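Local coordinates for haloacid delahogenase-like family hydrolase (Xanthomonas campestris pv. campestris, PDB 2PKE), which binds magnesium and probably acts as a phosphatase of the haloacid dehalogenase-like hydrolase superfamily, at residues T23-E28 with V130-K135; T33-F38 with Q55-V60; A40-Y45 with E81-L86; Q166-V171 with V193-A198; R228-P233 with P237-A242. All blocks are in the same frame, centred on the assembly; numbering follows the deposited sequence.

Interaction 1: T23-E28 with V130-K135; sequences TLWKSE and VVLITK
The six-membered end of the Trp-25 indole meets Leu-132, whose methyl CD1 comes to it obliquely. The nearest ring atom is CH2, 3.8 Å from Leu-132 CD1, and CZ3 lies 4.1 Å from the same methyl. At the other end of the indole, NE1 donates a hydrogen bond to OD1 of Asp-21, a magnesium ligand. The ring is thus held by a polar bond at the pyrrole end and by aliphatic packing at the benzo end. A chi1 of 51° tucks Trp-25 CG in between N and C of its own backbone. This first torsion helps to bring the ring end to the strand.

Leu-24 reaches the same methyl. Its CD1 is 3.4 Å from Leu-132 CD1, closer than usual for two methyls. The two leucines pass side by side, pointing opposite ways. Leu-132 CD1 is therefore shared by Leu-24 and Trp-25. No hydrogen bond joins the two segments, and all three residues are buried.

Thr-23 is tied to the metal site instead. Its OG1 bonds to Asp-19 and Asn-187, which also bind the magnesium. Asp-19, Asp-21 and Thr-23 fit the DxDx(T/V) motif of HAD enzymes, after strand 15-18. Leu-132 lies on strand 129-135, next to that strand in the sheet. Helix 117-125 packs on Leu-24, while helix 138-148 meets Trp-25 through Lys-144 and Ser-148.

Interaction 2: T33-F38 with Q55-V60; sequences TAEADF and QHLLAV
Glu-35 and Phe-38, the two residues that touch Leu-57, belong to a helical turn whose shortest polar bond runs from Asp-37 N to Thr-33 O (2.8 Å). The next such bond, from Phe-38 N to Ala-34 O, is 2.9 Å long. Both are regular helix bonds. They keep Glu-35 and Phe-38 one turn apart on helix 28-42, so both side chains can reach the same partner.

That partner is methyl CD2 of Leu-57. Glu-35 OE2 comes to 3.8 Å from Leu-57 CD2, and the two side chains cross at a slant. The glutamate starts out with CG roughly anti to the backbone N (chi1 -153°) and then bends at chi2, which carries the carboxylate to the leucine. Phe-38 is a looser neighbour. Its CE2 is 4.5 Å from Leu-57 CD2, and the methyl approaches the ring obliquely.

The contact joins two helices of the segment inserted between strands 15-18 and 129-135. This placement is consistent with the helical cap of HAD enzymes. Helix 93-107 meets Phe-38 through Ile-99. Helix 72-86 touches both partners, Phe-38 through Met-79 and Leu-57 through Thr-82.

No hydrogen bond or salt bridge crosses between the two segments. A leucine methyl gives the carboxylate nothing to bond to. The contact is therefore non-directional and rests mainly on burying Leu-57. Glu-35 is partly exposed, so its carboxylate probably keeps some access to solvent.

Interaction 3: A40-Y45 with E81-L86; sequences AILSGY and ETAIEL
Leu-42 makes the whole tight part of this contact, with one methyl on Leu-86 and the other on Ala-83. Leu-42 CD1 is 3.3 Å from Leu-86 CD1, shorter than a relaxed methyl contact. The two leucine side chains lie nearly perpendicular. Leu-42 CD2 rests more easily, 3.8 Å from Ala-83 CB and 3.9 Å from Ala-83 CA. The small alanine lets the leucine come near the helix backbone, and the CA atoms of Leu-42 and Ala-83 are 7.0 Å apart. In Leu-42, CG is anti to the carbonyl carbon (chi1 -74°), and the branch sends its two methyls to different partners.

The other side is loose. Leu-86 is partly exposed, so solvent reaches that end of the contact. Ser-43 and Gly-44 are exposed and make no contact with the second segment. Here the chain bonds to itself: Ser-43 OG donates to Ala-40 O at 2.7 Å, with the donor tilted 24° from the carbonyl plane. Tyr-45 N donates to Leu-42 O, which ties the turn to the packed residue. The tyrosine hydroxyl bonds to Asp-95 and to the backbone N of Glu-92.

The contact lies at the far end of the inserted helices. Helix 28-42 meets helix 72-86 here, and helix 93-107 packs against Ile-41. Helix 57-68 lies against Thr-82. On the dimer side of helix 72-86, Glu-81 forms a salt bridge with Arg-104 of the second subunit.

Interaction 4: Q166-V171 with V193-A198; sequences QTYARV and VEPVLA
Two helices of the Rossmann-like core of the HAD fold meet here, through Tyr-168 of helix 165-175 and Pro-195 and Val-196 of helix 189-198. The first belongs to the crossover between strands 157-160 and 182-186. The second links strands 182-186 and 202-205.

The Tyr-168 ring does most of the work. Val-196 CG2 sits over one face as a CH-pi contact, 3.5 Å from the ring centroid. It stands only 8° off the ring normal, so the methyl is almost above the centre. The valine torsion (chi1 175°) turns CG1 anti to the backbone N and sets CG2 anti to the carbonyl carbon, which places it over the ring. Pro-195 approaches obliquely. Its CB lies 3.6 Å from Tyr-168 CD2, and its CG is 4.1 Å from Tyr-168 CE2.

The proline also shapes its own helix. Its backbone N has no hydrogen to give to the preceding turn, and the helix kinks at this place. Val-196 N makes only a weak 3.2 Å bond to Val-193 O, while Leu-197 N bonds normally to the same oxygen. The tyrosine hydroxyl is hydrogen-bonded to Ser-191 O, on the same helix as its two apolar partners. Ring and hydroxyl together tie Tyr-168 to that helix.

All three touching residues are buried. Beneath the helices, strand 182-186 supplies Met-184 to both Tyr-168 and Val-196, and Phe-182 to Val-196. Strand 157-160 receives Thr-167, Arg-170 and Val-171.

Interaction 5: R228-P233 with P237-A242; sequences REVPDP and PAAVRA
Arg-228, Val-230 and Pro-233 run past the start of the helix that holds Pro-237, Ala-239 and Ala-242, and the backbones come nearest at Arg-228 and Ala-239, with CA atoms 6.7 Å apart. Ala-239 is the centre of the contact. Its CB is 3.5 Å from Val-230 CG2, a close but ordinary apolar touch. Val-230 has CG1 anti to the backbone N (chi1 178°), which leaves CG2 to meet the alanine. Ala-239 CB also lies 4.3 Å from Arg-228 CB.

Arg-228 lies on the last strand of the Rossmann-like core, Val-230 and Pro-233 lie in the loop after it, and Ala-239 is on the helix that follows. Strand 227-229 is at one edge of the parallel sheet, and the chain then turns through a short proline-containing loop into helix 236-250. At this turn Pro-233 O faces Pro-237 CD at 3.7 Å. The hydrogen bond between Asp-232 OD2 and Ser-234 OG lies in the same loop, and Pro-233 packs on Val-117 of helix 117-125.

In one of its two conformers, Arg-228 bends at chi2 (-75°) and runs along the helix towards Ala-242. Its far end is thus less certain. In this conformer NE is 4.2 Å from Ala-242 CB. NH2 passes Ala-242 O at 4.1 Å without bonding to it. The polar partners of the guanidinium are then Gln-246 OE1, one turn further along the helix, for NH2 and Pro-225 O for NH1. On the sheet side, Ile-204 of strand 202-205 packs against both Val-230 and Ala-239.

Overall arrangement
Interactions 2 and 3 belong together. Both use helix 28-42, their segments alternate along the chain, and Val-60 of one touches Thr-82 of the other. They lie in the inserted helices, away from the magnesium, and only interaction 3 has the second subunit within reach. Interactions 1, 4 and 5 belong to the sheet domain. Interaction 1 is the most central, its centre about 4 Å from the centre of the chain, and touches interaction 4 where Ile-133 packs on Val-171 and Tyr-168. Interactions 1 to 4 are buried, and 5 is partly buried. No hydrogen bond crosses any contact. Methyls dominate in 1 and 3, an aromatic face in 4, and a charged side chain joins at the partly exposed side of 2 and 5.

Interaction 1: T23-E28 with V130-K135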
# COMPACT_ATOMS: atom_id res chain seq x y z
N THR A 23 6.04 6.64 17.06
CA THR A 23 5.05 7.50 17.71
C THR A 23 4.14 6.60 18.61
O THR A 23 4.06 6.80 19.84
CB THR A 23 4.18 8.31 16.71
OG1 THR A 23 5.00 9.22 15.97
CG2 THR A 23 3.08 9.06 17.47
N LEU A 24 3.46 5.63 17.99
CA LEU A 24 2.65 4.64 18.73
C LEU A 24 3.45 3.38 19.13
O LEU A 24 3.15 2.77 20.14
CB LEU A 24 1.42 4.22 17.92
CG LEU A 24 0.47 5.32 17.43
CD1 LEU A 24 -0.54 4.69 16.50
CD2 LEU A 24 -0.19 6.01 18.59
N TRP A 25 4.43 2.99 18.32
CA TRP A 25 5.19 1.76 18.60
C TRP A 25 6.62 2.00 18.17
O TRP A 25 6.90 2.93 17.42
CB TRP A 25 4.57 0.53 17.86
CG TRP A 25 4.33 0.74 16.40
CD1 TRP A 25 5.29 0.87 15.44
CD2 TRP A 25 3.08 0.91 15.73
NE1 TRP A 25 4.72 1.09 14.22
CE2 TRP A 25 3.36 1.11 14.36
CE3 TRP A 25 1.73 0.88 16.15
CZ2 TRP A 25 2.37 1.31 13.40
CZ3 TRP A 25 0.75 1.06 15.20
CH2 TRP A 25 1.06 1.30 13.85
N LYS A 26 7.52 1.14 18.61
CA LYS A 26 8.94 1.20 18.24
C LYS A 26 9.14 0.64 16.83
O LYS A 26 8.53 -0.36 16.46
CB LYS A 26 9.79 0.45 19.25
CG LYS A 26 9.57 0.96 20.66
CD LYS A 26 10.58 0.42 21.64
CE LYS A 26 10.14 0.70 23.09
N SER A 27 9.96 1.33 16.05
CA SER A 27 10.23 0.94 14.66
C SER A 27 11.68 1.16 14.31
O SER A 27 12.33 0.29 13.77
CB SER A 27 9.40 1.77 13.71
OG SER A 27 9.72 1.49 12.37
N GLU A 28 12.16 2.35 14.61
CA GLU A 28 13.50 2.72 14.26
C GLU A 28 14.54 1.78 14.87
O GLU A 28 15.54 1.50 14.26
CB GLU A 28 13.79 4.16 14.71
CG GLU A 28 15.05 4.71 14.10
CD GLU A 28 15.00 4.78 12.55
OE1 GLU A 28 13.89 4.98 11.97
OE2 GLU A 28 16.08 4.66 11.92
N VAL A 130 -10.37 9.90 15.98
CA VAL A 130 -8.91 9.59 15.86
C VAL A 130 -8.63 8.86 14.54
O VAL A 130 -9.46 8.11 14.06
CB VAL A 130 -8.35 8.79 17.05
CG1 VAL A 130 -8.43 9.60 18.35
CG2 VAL A 130 -9.04 7.40 17.17
N VAL A 131 -7.47 9.09 13.93
CA VAL A 131 -7.10 8.40 12.70
C VAL A 131 -5.59 8.09 12.78
O VAL A 131 -4.81 8.88 13.27
CB VAL A 131 -7.46 9.24 11.40
CG1 VAL A 131 -6.95 10.72 11.47
CG2 VAL A 131 -6.97 8.49 10.11
N LEU A 132 -5.20 6.96 12.25
CA LEU A 132 -3.75 6.66 12.11
C LEU A 132 -3.36 7.02 10.69
O LEU A 132 -3.95 6.48 9.76
CB LEU A 132 -3.46 5.19 12.34
CG LEU A 132 -1.99 4.94 12.66
CD1 LEU A 132 -1.89 3.73 13.56
CD2 LEU A 132 -1.17 4.77 11.41
N ILE A 133 -2.40 7.92 10.52
CA ILE A 133 -1.94 8.30 9.19
C ILE A 133 -0.47 7.99 9.12
O ILE A 133 0.37 8.52 9.88
CB ILE A 133 -2.19 9.78 8.87
CG1 ILE A 133 -3.68 10.06 9.06
CG2 ILE A 133 -1.68 10.15 7.44
CD1 ILE A 133 -4.12 11.55 8.90
N THR A 134 -0.15 7.13 8.18
CA THR A 134 1.25 6.75 7.98
C THR A 134 1.65 6.62 6.50
O THR A 134 0.80 6.41 5.68
CB THR A 134 1.55 5.42 8.66
OG1 THR A 134 2.98 5.27 8.66
CG2 THR A 134 0.91 4.26 7.91
N LYS A 135 2.92 6.82 6.18
CA LYS A 135 3.42 6.57 4.85
C LYS A 135 4.11 5.22 4.81
O LYS A 135 4.42 4.63 5.86
CB LYS A 135 4.31 7.71 4.32
CG LYS A 135 5.68 7.82 4.89
CD LYS A 135 6.26 9.21 4.60
CE LYS A 135 7.64 9.36 5.08
NZ LYS A 135 8.10 10.71 4.67

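Interaction 2: T33-F38 with Q55-V60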
# COMPACT_ATOMS: atom_id res chain seq x y z
N THR A 33 18.90 -2.00 13.82
CA THR A 33 19.41 -3.38 13.91
C THR A 33 19.71 -3.94 12.53
O THR A 33 20.74 -4.60 12.31
CB THR A 33 18.40 -4.30 14.59
OG1 THR A 33 18.24 -3.85 15.94
CG2 THR A 33 18.89 -5.74 14.59
N ALA A 34 18.80 -3.66 11.61
CA ALA A 34 18.95 -4.02 10.19
C ALA A 34 20.24 -3.47 9.60
O ALA A 34 20.96 -4.16 8.90
CB ALA A 34 17.74 -3.50 9.40
N GLU A 35 20.52 -2.21 9.93
CA GLU A 35 21.69 -1.49 9.43
C GLU A 35 22.98 -2.02 10.02
O GLU A 35 23.97 -2.15 9.32
CB GLU A 35 21.53 -0.01 9.76
CG GLU A 35 22.26 0.94 8.82
CD GLU A 35 21.54 2.29 8.66
OE1 GLU A 35 20.46 2.48 9.29
OE2 GLU A 35 22.05 3.15 7.89
N ALA A 36 22.95 -2.34 11.32
CA ALA A 36 24.11 -2.95 12.00
C ALA A 36 24.36 -4.37 11.55
O ALA A 36 25.50 -4.81 11.50
CB ALA A 36 23.93 -2.91 13.54
N ASP A 37 23.30 -5.12 11.22
CA ASP A 37 23.48 -6.48 10.66
C ASP A 37 24.06 -6.38 9.25
O ASP A 37 24.96 -7.15 8.91
CB ASP A 37 22.18 -7.28 10.63
CG ASP A 37 21.68 -7.67 12.02
OD1 ASP A 37 22.51 -7.93 12.91
OD2 ASP A 37 20.45 -7.71 12.21
N PHE A 38 23.56 -5.43 8.46
CA PHE A 38 24.10 -5.11 7.12
C PHE A 38 25.61 -4.84 7.19
O PHE A 38 26.40 -5.50 6.53
CB PHE A 38 23.34 -3.91 6.55
CG PHE A 38 23.84 -3.44 5.21
CD1 PHE A 38 23.79 -4.26 4.09
CD2 PHE A 38 24.31 -2.15 5.05
CE1 PHE A 38 24.21 -3.79 2.85
CE2 PHE A 38 24.76 -1.71 3.79
CZ PHE A 38 24.70 -2.55 2.72
N GLN A 55 28.10 4.44 3.63
CA GLN A 55 27.08 5.39 3.14
C GLN A 55 27.10 5.74 1.60
O GLN A 55 26.86 6.89 1.20
CB GLN A 55 27.13 6.64 4.01
CG GLN A 55 27.02 6.30 5.51
N HIS A 56 27.42 4.72 0.78
CA HIS A 56 26.87 4.55 -0.59
C HIS A 56 25.37 4.22 -0.47
O HIS A 56 24.64 4.24 -1.47
CB HIS A 56 27.53 3.38 -1.34
CG HIS A 56 28.78 3.75 -2.09
N LEU A 57 24.95 3.87 0.74
CA LEU A 57 23.59 3.43 1.01
C LEU A 57 22.56 4.55 0.86
O LEU A 57 21.45 4.28 0.38
CB LEU A 57 23.49 2.80 2.40
CG LEU A 57 22.10 2.33 2.85
CD1 LEU A 57 21.53 1.17 2.02
CD2 LEU A 57 22.17 1.92 4.32
N LEU A 58 22.91 5.76 1.30
CA LEU A 58 22.04 6.94 1.11
C LEU A 58 21.96 7.28 -0.38
O LEU A 58 20.90 7.58 -0.90
CB LEU A 58 22.51 8.16 1.92
N ALA A 59 23.09 7.18 -1.07
CA ALA A 59 23.08 7.39 -2.51
C ALA A 59 21.97 6.55 -3.14
O ALA A 59 21.05 7.08 -3.76
CB ALA A 59 24.44 7.04 -3.12
N VAL A 60 22.05 5.23 -2.91
CA VAL A 60 21.14 4.25 -3.49
C VAL A 60 19.71 4.40 -3.00
O VAL A 60 18.77 4.35 -3.78
CB VAL A 60 21.63 2.81 -3.17
CG1 VAL A 60 20.63 1.75 -3.63
CG2 VAL A 60 22.99 2.58 -3.84

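Interaction 3: A40-Y45 with E81-L86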
# COMPACT_ATOMS: atom_id res chain seq x y z
N ALA A 40 27.64 -5.58 9.58
CA ALA A 40 28.29 -6.83 10.02
C ALA A 40 28.51 -7.77 8.85
O ALA A 40 29.57 -8.36 8.73
CB ALA A 40 27.48 -7.51 11.11
N ILE A 41 27.53 -7.93 7.96
CA ILE A 41 27.79 -8.71 6.71
C ILE A 41 28.95 -8.13 5.87
O ILE A 41 29.90 -8.84 5.45
CB ILE A 41 26.53 -8.82 5.81
CG1 ILE A 41 25.45 -9.60 6.53
CG2 ILE A 41 26.88 -9.52 4.52
CD1 ILE A 41 24.12 -9.35 6.01
N LEU A 42 28.88 -6.82 5.63
CA LEU A 42 29.92 -6.13 4.85
C LEU A 42 31.31 -6.23 5.51
O LEU A 42 32.34 -6.30 4.81
CB LEU A 42 29.55 -4.66 4.62
CG LEU A 42 28.44 -4.34 3.60
CD1 LEU A 42 28.25 -2.86 3.56
CD2 LEU A 42 28.80 -4.85 2.20
N SER A 43 31.35 -6.27 6.84
CA SER A 43 32.64 -6.22 7.53
C SER A 43 33.60 -7.31 7.05
O SER A 43 34.81 -7.14 7.14
CB SER A 43 32.47 -6.28 9.06
OG SER A 43 31.99 -7.55 9.48
N GLY A 44 33.07 -8.42 6.52
CA GLY A 44 33.88 -9.50 5.96
C GLY A 44 34.48 -9.22 4.58
O GLY A 44 35.20 -10.07 4.00
N TYR A 45 34.15 -8.05 4.03
CA TYR A 45 34.63 -7.62 2.73
C TYR A 45 35.46 -6.34 2.81
O TYR A 45 36.35 -6.15 2.01
CB TYR A 45 33.43 -7.44 1.80
CG TYR A 45 32.70 -8.74 1.54
CD1 TYR A 45 33.07 -9.57 0.49
CD2 TYR A 45 31.65 -9.15 2.36
CE1 TYR A 45 32.43 -10.78 0.27
CE2 TYR A 45 31.00 -10.36 2.14
CZ TYR A 45 31.40 -11.17 1.10
OH TYR A 45 30.77 -12.36 0.85
N GLU A 81 21.85 -3.87 -3.57
CA GLU A 81 22.48 -3.05 -4.59
C GLU A 81 23.72 -2.35 -4.03
O GLU A 81 24.77 -2.32 -4.65
CB GLU A 81 21.43 -2.09 -5.11
CG GLU A 81 21.66 -1.53 -6.47
CD GLU A 81 20.35 -1.14 -7.16
OE1 GLU A 81 19.53 -0.42 -6.56
OE2 GLU A 81 20.15 -1.58 -8.32
N THR A 82 23.60 -1.80 -2.83
CA THR A 82 24.73 -1.15 -2.16
C THR A 82 25.89 -2.10 -1.85
O THR A 82 27.07 -1.73 -2.03
CB THR A 82 24.29 -0.55 -0.83
OG1 THR A 82 23.17 0.33 -1.02
CG2 THR A 82 25.42 0.25 -0.22
N ALA A 83 25.58 -3.31 -1.36
CA ALA A 83 26.63 -4.33 -1.05
C ALA A 83 27.39 -4.79 -2.27
O ALA A 83 28.62 -4.99 -2.21
CB ALA A 83 26.02 -5.54 -0.34
N ILE A 84 26.68 -4.97 -3.37
CA ILE A 84 27.29 -5.37 -4.60
C ILE A 84 28.26 -4.27 -5.06
O ILE A 84 29.39 -4.55 -5.51
CB ILE A 84 26.23 -5.78 -5.67
CG1 ILE A 84 25.52 -7.06 -5.22
CG2 ILE A 84 26.90 -6.10 -6.98
CD1 ILE A 84 24.26 -7.42 -5.97
N GLU A 85 27.84 -3.02 -4.93
CA GLU A 85 28.73 -1.86 -5.23
C GLU A 85 29.93 -1.76 -4.32
O GLU A 85 31.07 -1.60 -4.79
CB GLU A 85 27.98 -0.54 -5.08
CG GLU A 85 26.89 -0.32 -6.08
CD GLU A 85 27.41 -0.18 -7.48
OE1 GLU A 85 28.43 0.52 -7.67
OE2 GLU A 85 26.80 -0.79 -8.38
N LEU A 86 29.66 -1.77 -3.02
CA LEU A 86 30.69 -1.60 -2.03
C LEU A 86 31.77 -2.67 -2.13
O LEU A 86 32.95 -2.35 -1.95
CB LEU A 86 30.11 -1.61 -0.61
CG LEU A 86 29.40 -0.35 -0.16
CD1 LEU A 86 28.60 -0.60 1.15
CD2 LEU A 86 30.40 0.76 -0.01

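Interaction 4: Q166-V171 with V193-A198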
# COMPACT_ATOMS: atom_id res chain seq x y z
N GLN A 166 -0.28 18.32 0.23
CA GLN A 166 -1.33 17.93 -0.69
C GLN A 166 -2.02 16.67 -0.18
O GLN A 166 -3.25 16.53 -0.25
CB GLN A 166 -0.77 17.66 -2.09
CG GLN A 166 0.17 18.71 -2.63
CD GLN A 166 1.66 18.46 -2.30
OE1 GLN A 166 2.11 18.75 -1.19
NE2 GLN A 166 2.43 18.01 -3.29
N THR A 167 -1.22 15.73 0.28
CA THR A 167 -1.74 14.46 0.82
C THR A 167 -2.60 14.68 2.07
O THR A 167 -3.71 14.14 2.18
CB THR A 167 -0.63 13.45 1.08
OG1 THR A 167 0.04 13.18 -0.15
CG2 THR A 167 -1.20 12.15 1.61
N TYR A 168 -2.06 15.42 3.02
CA TYR A 168 -2.82 15.73 4.19
C TYR A 168 -4.12 16.42 3.83
O TYR A 168 -5.17 16.04 4.35
CB TYR A 168 -2.01 16.52 5.18
CG TYR A 168 -1.03 15.74 6.02
CD1 TYR A 168 -1.46 14.90 7.05
CD2 TYR A 168 0.35 15.88 5.82
CE1 TYR A 168 -0.48 14.18 7.86
CE2 TYR A 168 1.28 15.20 6.62
CZ TYR A 168 0.84 14.35 7.62
OH TYR A 168 1.74 13.68 8.42
N ALA A 169 -4.09 17.38 2.89
CA ALA A 169 -5.33 18.08 2.47
C ALA A 169 -6.36 17.10 1.86
O ALA A 169 -7.56 17.20 2.11
CB ALA A 169 -4.99 19.19 1.48
N ARG A 170 -5.86 16.15 1.08
CA ARG A 170 -6.69 15.16 0.47
C ARG A 170 -7.37 14.30 1.55
O ARG A 170 -8.60 14.08 1.50
CB ARG A 170 -5.86 14.31 -0.48
CG ARG A 170 -6.62 13.10 -0.96
CD ARG A 170 -5.79 12.16 -1.80
NE ARG A 170 -4.75 11.35 -1.14
CZ ARG A 170 -4.91 10.48 -0.13
NH1 ARG A 170 -6.08 10.30 0.49
NH2 ARG A 170 -3.84 9.79 0.29
N VAL A 171 -6.60 13.89 2.55
CA VAL A 171 -7.13 13.06 3.64
C VAL A 171 -8.24 13.84 4.33
O VAL A 171 -9.37 13.33 4.49
CB VAL A 171 -6.05 12.64 4.64
CG1 VAL A 171 -6.65 11.94 5.86
CG2 VAL A 171 -5.02 11.74 3.97
N VAL A 193 4.51 16.96 11.32
CA VAL A 193 4.07 18.23 11.86
C VAL A 193 4.08 19.35 10.80
O VAL A 193 3.09 20.06 10.61
CB VAL A 193 4.94 18.56 13.12
CG1 VAL A 193 4.70 20.01 13.64
CG2 VAL A 193 4.69 17.53 14.24
N GLU A 194 5.19 19.53 10.11
CA GLU A 194 5.36 20.69 9.24
C GLU A 194 4.32 20.73 8.11
O GLU A 194 3.76 21.78 7.86
CB GLU A 194 6.76 20.74 8.63
CG GLU A 194 7.89 21.18 9.55
CD GLU A 194 9.27 21.10 8.83
OE1 GLU A 194 9.28 21.10 7.56
OE2 GLU A 194 10.32 21.04 9.54
N PRO A 195 4.06 19.60 7.43
CA PRO A 195 3.04 19.65 6.35
C PRO A 195 1.61 19.97 6.81
O PRO A 195 0.83 20.55 6.06
CB PRO A 195 3.10 18.26 5.77
CG PRO A 195 4.47 17.73 6.16
CD PRO A 195 4.72 18.30 7.49
N VAL A 196 1.27 19.59 8.04
CA VAL A 196 -0.04 19.87 8.60
C VAL A 196 -0.12 21.37 8.99
O VAL A 196 -1.15 22.00 8.77
CB VAL A 196 -0.34 18.93 9.81
CG1 VAL A 196 -1.69 19.30 10.52
CG2 VAL A 196 -0.35 17.48 9.34
N LEU A 197 0.93 21.89 9.62
CA LEU A 197 1.02 23.33 9.90
C LEU A 197 0.88 24.07 8.58
O LEU A 197 0.16 25.05 8.49
CB LEU A 197 2.34 23.71 10.59
CG LEU A 197 2.56 23.10 12.00
CD1 LEU A 197 3.84 23.57 12.62
CD2 LEU A 197 1.40 23.41 12.85
N ALA A 198 1.52 23.57 7.54
CA ALA A 198 1.48 24.24 6.22
C ALA A 198 0.10 24.39 5.59
O ALA A 198 -0.13 25.36 4.88
CB ALA A 198 2.42 23.50 5.24

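Interaction 5: R228-P233 with P237-A242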
# COMPACT_ATOMS: atom_id res chain seq x y z
N ARG A 228 2.75 22.05 19.65
CA ARG A 228 3.26 21.78 21.01
C ARG A 228 4.31 20.70 20.89
O ARG A 228 4.15 19.74 20.12
CB ARG A 228 2.15 21.26 21.92
CG ARG A 228 0.99 22.20 22.11
CD ARG A 228 1.36 23.35 23.02
NE ARG A 228 0.19 24.21 23.26
CZ ARG A 228 -0.17 25.24 22.49
NH1 ARG A 228 0.54 25.57 21.40
NH2 ARG A 228 -1.27 25.91 22.81
N GLU A 229 5.39 20.84 21.64
CA GLU A 229 6.35 19.75 21.75
C GLU A 229 6.02 19.07 23.05
O GLU A 229 6.00 19.69 24.10
CB GLU A 229 7.79 20.22 21.70
CG GLU A 229 8.74 19.04 21.47
CD GLU A 229 10.18 19.47 21.41
OE1 GLU A 229 10.43 20.67 21.18
OE2 GLU A 229 11.07 18.61 21.62
N VAL A 230 5.72 17.79 22.95
CA VAL A 230 5.30 16.98 24.09
C VAL A 230 6.25 15.77 24.22
O VAL A 230 6.29 14.95 23.33
CB VAL A 230 3.87 16.49 23.88
CG1 VAL A 230 3.46 15.60 25.05
CG2 VAL A 230 2.90 17.69 23.65
N PRO A 231 7.04 15.70 25.31
CA PRO A 231 8.11 14.69 25.41
C PRO A 231 7.66 13.22 25.44
O PRO A 231 8.36 12.38 24.92
CB PRO A 231 8.83 15.05 26.72
CG PRO A 231 8.42 16.41 27.04
CD PRO A 231 7.06 16.62 26.45
N ASP A 232 6.52 12.91 26.05
CA ASP A 232 6.06 11.55 26.06
C ASP A 232 4.55 11.51 25.89
O ASP A 232 3.88 12.53 26.05
CB ASP A 232 6.55 10.82 27.32
CG ASP A 232 5.74 11.14 28.54
OD1 ASP A 232 6.04 12.20 29.13
OD2 ASP A 232 4.83 10.33 28.89
N PRO A 233 4.01 10.35 25.49
CA PRO A 233 2.58 10.27 25.17
C PRO A 233 1.63 10.68 26.27
O PRO A 233 0.51 11.08 25.97
CB PRO A 233 2.38 8.80 24.78
CG PRO A 233 3.70 8.36 24.33
CD PRO A 233 4.67 9.06 25.23
N PRO A 237 -2.97 14.05 25.60
CA PRO A 237 -4.36 14.47 25.77
C PRO A 237 -4.47 15.94 26.23
O PRO A 237 -5.25 16.71 25.65
CB PRO A 237 -4.90 13.46 26.82
CG PRO A 237 -3.98 12.27 26.70
CD PRO A 237 -2.65 12.87 26.44
N ALA A 238 -3.64 16.34 27.19
CA ALA A 238 -3.57 17.75 27.65
C ALA A 238 -3.21 18.72 26.51
O ALA A 238 -3.75 19.82 26.40
CB ALA A 238 -2.55 17.90 28.82
N ALA A 239 -2.30 18.28 25.65
CA ALA A 239 -1.83 19.09 24.51
C ALA A 239 -2.94 19.26 23.51
O ALA A 239 -3.13 20.35 23.03
CB ALA A 239 -0.55 18.48 23.87
N VAL A 240 -3.70 18.20 23.27
CA VAL A 240 -4.85 18.27 22.34
C VAL A 240 -5.86 19.29 22.85
O VAL A 240 -6.36 20.14 22.09
CB VAL A 240 -5.51 16.88 22.11
CG1 VAL A 240 -6.96 17.04 21.38
CG2 VAL A 240 -4.58 15.99 21.32
N ARG A 241 -6.15 19.20 24.16
CA ARG A 241 -7.09 20.08 24.79
C ARG A 241 -6.64 21.54 24.71
O ARG A 241 -7.47 22.41 24.55
CB ARG A 241 -7.25 19.73 26.25
CG ARG A 241 -8.07 18.55 26.49
CD ARG A 241 -8.11 18.18 27.98
NE ARG A 241 -8.34 16.77 28.00
CZ ARG A 241 -7.53 15.86 28.53
NH1 ARG A 241 -6.45 16.21 29.24
NH2 ARG A 241 -7.88 14.59 28.40
N ALA A 242 -5.33 21.77 24.87
CA ALA A 242 -4.78 23.10 24.87
C ALA A 242 -4.88 23.68 23.46
O ALA A 242 -5.23 24.86 23.31
CB ALA A 242 -3.27 23.10 25.36